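Local coordinates for Mgp-operon protein 3 (Mycoplasma pneumoniae, PDB 6RJ1) that probably takes part in cytadherence as the extracellular P40/P90 adhesin, a partner of P1, helping this human pathogen attach to sugars on host cells, at residues L733-Y739 with V805-V810. Numbering follows the deposited sequence.
Sequences LPVPYYY and VRGGVV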
ATOM      1  N   LEU A 733      -4.194  11.699   0.117  1.00 57.33           N
ATOM      2  CA  LEU A 733      -4.219  11.534  -1.327  1.00 56.70           C
ATOM      3  C   LEU A 733      -5.435  10.678  -1.746  1.00 57.78           C
ATOM      4  O   LEU A 733      -5.304   9.470  -1.934  1.00 55.64           O
ATOM      5  CB  LEU A 733      -2.872  10.916  -1.770  1.00 56.74           C
ATOM      6  CG  LEU A 733      -2.519  10.917  -3.244  1.00 61.33           C
ATOM      7  CD1 LEU A 733      -2.556  12.314  -3.827  1.00 61.27           C
ATOM      8  CD2 LEU A 733      -1.147  10.310  -3.450  1.00 65.13           C
ATOM      9  N   PRO A 734      -6.632  11.296  -1.858  1.00 53.74           N
ATOM     10  CA  PRO A 734      -7.824  10.522  -2.232  1.00 54.22           C
ATOM     11  C   PRO A 734      -7.884  10.176  -3.714  1.00 62.58           C
ATOM     12  O   PRO A 734      -7.164  10.789  -4.493  1.00 63.18           O
ATOM     13  CB  PRO A 734      -8.966  11.467  -1.847  1.00 55.10           C
ATOM     14  CG  PRO A 734      -8.400  12.814  -2.034  1.00 58.65           C
ATOM     15  CD  PRO A 734      -6.966  12.720  -1.637  1.00 54.46           C
ATOM     16  N   VAL A 735      -8.769   9.231  -4.119  1.00 62.58           N
ATOM     17  CA  VAL A 735      -8.979   8.915  -5.543  1.00 64.32           C
ATOM     18  C   VAL A 735      -9.704  10.093  -6.209  1.00 71.62           C
ATOM     19  O   VAL A 735     -10.490  10.769  -5.532  1.00 72.13           O
ATOM     20  CB  VAL A 735      -9.767   7.608  -5.826  1.00 68.72           C
ATOM     21  CG1 VAL A 735      -8.856   6.401  -5.836  1.00 68.97           C
ATOM     22  CG2 VAL A 735     -10.958   7.416  -4.896  1.00 68.57           C
ATOM     23  N   PRO A 736      -9.521  10.343  -7.525  1.00 68.66           N
ATOM     24  CA  PRO A 736     -10.290  11.416  -8.160  1.00 68.52           C
ATOM     25  C   PRO A 736     -11.781  11.105  -8.060  1.00 73.50           C
ATOM     26  O   PRO A 736     -12.195   9.978  -8.328  1.00 72.97           O
ATOM     27  CB  PRO A 736      -9.811  11.376  -9.614  1.00 69.87           C
ATOM     28  CG  PRO A 736      -8.525  10.681  -9.576  1.00 73.75           C
ATOM     29  CD  PRO A 736      -8.666   9.658  -8.511  1.00 69.73           C
ATOM     30  N   TYR A 737     -12.572  12.082  -7.609  1.00 70.84           N
ATOM     31  CA  TYR A 737     -14.024  11.939  -7.486  1.00 70.80           C
ATOM     32  C   TYR A 737     -14.644  11.697  -8.855  1.00 73.06           C
ATOM     33  O   TYR A 737     -15.641  10.987  -8.957  1.00 72.54           O
ATOM     34  CB  TYR A 737     -14.653  13.180  -6.825  1.00 72.34           C
ATOM     35  CG  TYR A 737     -14.275  14.494  -7.473  1.00 75.66           C
ATOM     36  CD1 TYR A 737     -15.016  15.011  -8.538  1.00 77.75           C
ATOM     37  CD2 TYR A 737     -13.186  15.233  -7.018  1.00 77.08           C
ATOM     38  CE1 TYR A 737     -14.660  16.207  -9.156  1.00 77.92           C
ATOM     39  CE2 TYR A 737     -12.828  16.439  -7.623  1.00 78.53           C
ATOM     40  CZ  TYR A 737     -13.570  16.922  -8.690  1.00 87.11           C
ATOM     41  OH  TYR A 737     -13.223  18.107  -9.291  1.00 91.04           O
ATOM     42  N   TYR A 738     -14.021  12.263  -9.907  1.00 68.74           N
ATOM     43  CA  TYR A 738     -14.476  12.169 -11.294  1.00 68.06           C
ATOM     44  C   TYR A 738     -14.222  10.778 -11.908  1.00 72.16           C
ATOM     45  O   TYR A 738     -14.583  10.552 -13.063  1.00 71.84           O
ATOM     46  CB  TYR A 738     -13.911  13.316 -12.164  1.00 68.17           C
ATOM     47  CG  TYR A 738     -12.404  13.466 -12.138  1.00 69.21           C
ATOM     48  CD1 TYR A 738     -11.592  12.711 -12.981  1.00 70.29           C
ATOM     49  CD2 TYR A 738     -11.792  14.405 -11.312  1.00 70.38           C
ATOM     50  CE1 TYR A 738     -10.209  12.859 -12.977  1.00 69.89           C
ATOM     51  CE2 TYR A 738     -10.405  14.564 -11.303  1.00 71.30           C
ATOM     52  CZ  TYR A 738      -9.620  13.800 -12.149  1.00 78.28           C
ATOM     53  OH  TYR A 738      -8.252  13.931 -12.129  1.00 82.02           O
ATOM     54  N   TYR A 739     -13.655   9.842 -11.122  1.00 68.73           N
ATOM     55  CA  TYR A 739     -13.456   8.452 -11.526  1.00 69.08           C
ATOM     56  C   TYR A 739     -14.758   7.696 -11.273  1.00 74.49           C
ATOM     57  O   TYR A 739     -14.923   6.561 -11.717  1.00 74.15           O
ATOM     58  CB  TYR A 739     -12.285   7.816 -10.745  1.00 70.57           C
ATOM     59  CG  TYR A 739     -10.945   7.910 -11.444  1.00 72.15           C
ATOM     60  CD1 TYR A 739     -10.687   8.917 -12.370  1.00 73.88           C
ATOM     61  CD2 TYR A 739      -9.931   7.001 -11.169  1.00 73.08           C
ATOM     62  CE1 TYR A 739      -9.460   9.007 -13.018  1.00 73.73           C
ATOM     63  CE2 TYR A 739      -8.697   7.080 -11.816  1.00 74.25           C
ATOM     64  CZ  TYR A 739      -8.467   8.088 -12.739  1.00 79.38           C
ATOM     65  OH  TYR A 739      -7.266   8.182 -13.391  1.00 79.27           O
ATOM     66  N   VAL A 805      -0.050   7.384  -9.159  1.00 58.72           N
ATOM     67  CA  VAL A 805      -1.231   7.077  -8.341  1.00 57.35           C
ATOM     68  C   VAL A 805      -2.473   7.166  -9.232  1.00 61.22           C
ATOM     69  O   VAL A 805      -2.371   7.610 -10.381  1.00 60.68           O
ATOM     70  CB  VAL A 805      -1.364   7.941  -7.054  1.00 60.24           C
ATOM     71  CG1 VAL A 805      -0.262   7.616  -6.050  1.00 60.27           C
ATOM     72  CG2 VAL A 805      -1.416   9.435  -7.368  1.00 59.47           C
ATOM     73  N   ARG A 806      -3.642   6.761  -8.716  1.00 57.26           N
ATOM     74  CA  ARG A 806      -4.875   6.847  -9.486  1.00 56.29           C
ATOM     75  C   ARG A 806      -5.225   8.308  -9.727  1.00 62.11           C
ATOM     76  O   ARG A 806      -5.380   9.079  -8.768  1.00 61.55           O
ATOM     77  CB  ARG A 806      -6.024   6.120  -8.786  1.00 53.33           C
ATOM     78  CG  ARG A 806      -5.766   4.643  -8.565  1.00 58.89           C
ATOM     79  CD  ARG A 806      -7.014   3.939  -8.090  1.00 64.78           C
ATOM     80  NE  ARG A 806      -7.992   3.764  -9.165  1.00 59.18           N
ATOM     81  CZ  ARG A 806      -9.189   3.220  -9.007  1.00 68.77           C
ATOM     82  NH1 ARG A 806      -9.592   2.822  -7.810  1.00 61.34           N
ATOM     83  NH2 ARG A 806      -9.999   3.080 -10.044  1.00 59.91           N
ATOM     84  N   GLY A 807      -5.260   8.685 -11.005  1.00 60.48           N
ATOM     85  CA  GLY A 807      -5.603  10.033 -11.435  1.00 60.88           C
ATOM     86  C   GLY A 807      -4.480  11.008 -11.701  1.00 67.13           C
ATOM     87  O   GLY A 807      -4.726  12.052 -12.310  1.00 69.44           O
ATOM     88  N   GLY A 808      -3.271  10.703 -11.251  1.00 63.39           N
ATOM     89  CA  GLY A 808      -2.148  11.603 -11.466  1.00 63.65           C
ATOM     90  C   GLY A 808      -0.785  11.142 -10.994  1.00 68.88           C
ATOM     91  O   GLY A 808      -0.616  10.014 -10.529  1.00 68.01           O
ATOM     92  N   VAL A 809       0.202  12.037 -11.138  1.00 66.53           N
ATOM     93  CA  VAL A 809       1.584  11.810 -10.737  1.00 66.59           C
ATOM     94  C   VAL A 809       1.903  12.578  -9.450  1.00 69.34           C
ATOM     95  O   VAL A 809       1.485  13.729  -9.285  1.00 68.74           O
ATOM     96  CB  VAL A 809       2.584  12.109 -11.897  1.00 71.19           C
ATOM     97  CG1 VAL A 809       2.561  13.579 -12.321  1.00 71.24           C
ATOM     98  CG2 VAL A 809       4.007  11.661 -11.557  1.00 71.20           C
ATOM     99  N   VAL A 810       2.644  11.931  -8.541  1.00 65.35           N
ATOM    100  CA  VAL A 810       3.074  12.567  -7.299  1.00 64.54           C
ATOM    101  C   VAL A 810       4.598  12.680  -7.290  1.00 67.45           C
ATOM    102  O   VAL A 810       5.311  11.714  -7.578  1.00 66.35           O
ATOM    103  CB  VAL A 810       2.469  11.991  -5.984  1.00 67.82           C
ATOM    104  CG1 VAL A 810       1.854  10.621  -6.187  1.00 68.02           C
ATOM    105  CG2 VAL A 810       3.460  11.990  -4.821  1.00 67.20           C
TER
HETATM  106  O   HOH W   1      -5.387   6.372 -12.995  1.00 49.40           O
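This is a buried contact between a beta hairpin and a proline-rich loop. The type II turn from Val-805 to Gly-808 links antiparallel strands 799-805 and 808-815. The loop leaves strand 723-732 of another sheet and packs on this hairpin. Val-805 N donates a hydrogen bond to Gly-808 O at 3.0 Å; the return bond from Gly-808 N to Val-805 O is weak. Gly-807 has a positive phi of 96°, where a CB would strike its own backbone and the ring of Pro-736. That ring packs on the turn, with Pro-736 CG 3.5 Å from Gly-807 CA. Leu-733 reaches the strands, its CD2 3.8 Å from Val-805 CG1. The Arg-806 side chain lies across Val-735 and Tyr-739, its CD 3.8 Å from Val-735 CG1. Its guanidinium forms a salt bridge with Asp-769 and hydrogen bonds to backbone O of Asn-773 and Leu-776. No direct hydrogen bond joins the segments. One water bridges them instead, 2.6 Å from Tyr-739 OH and accepting from Gly-807 N at 3.1 Å.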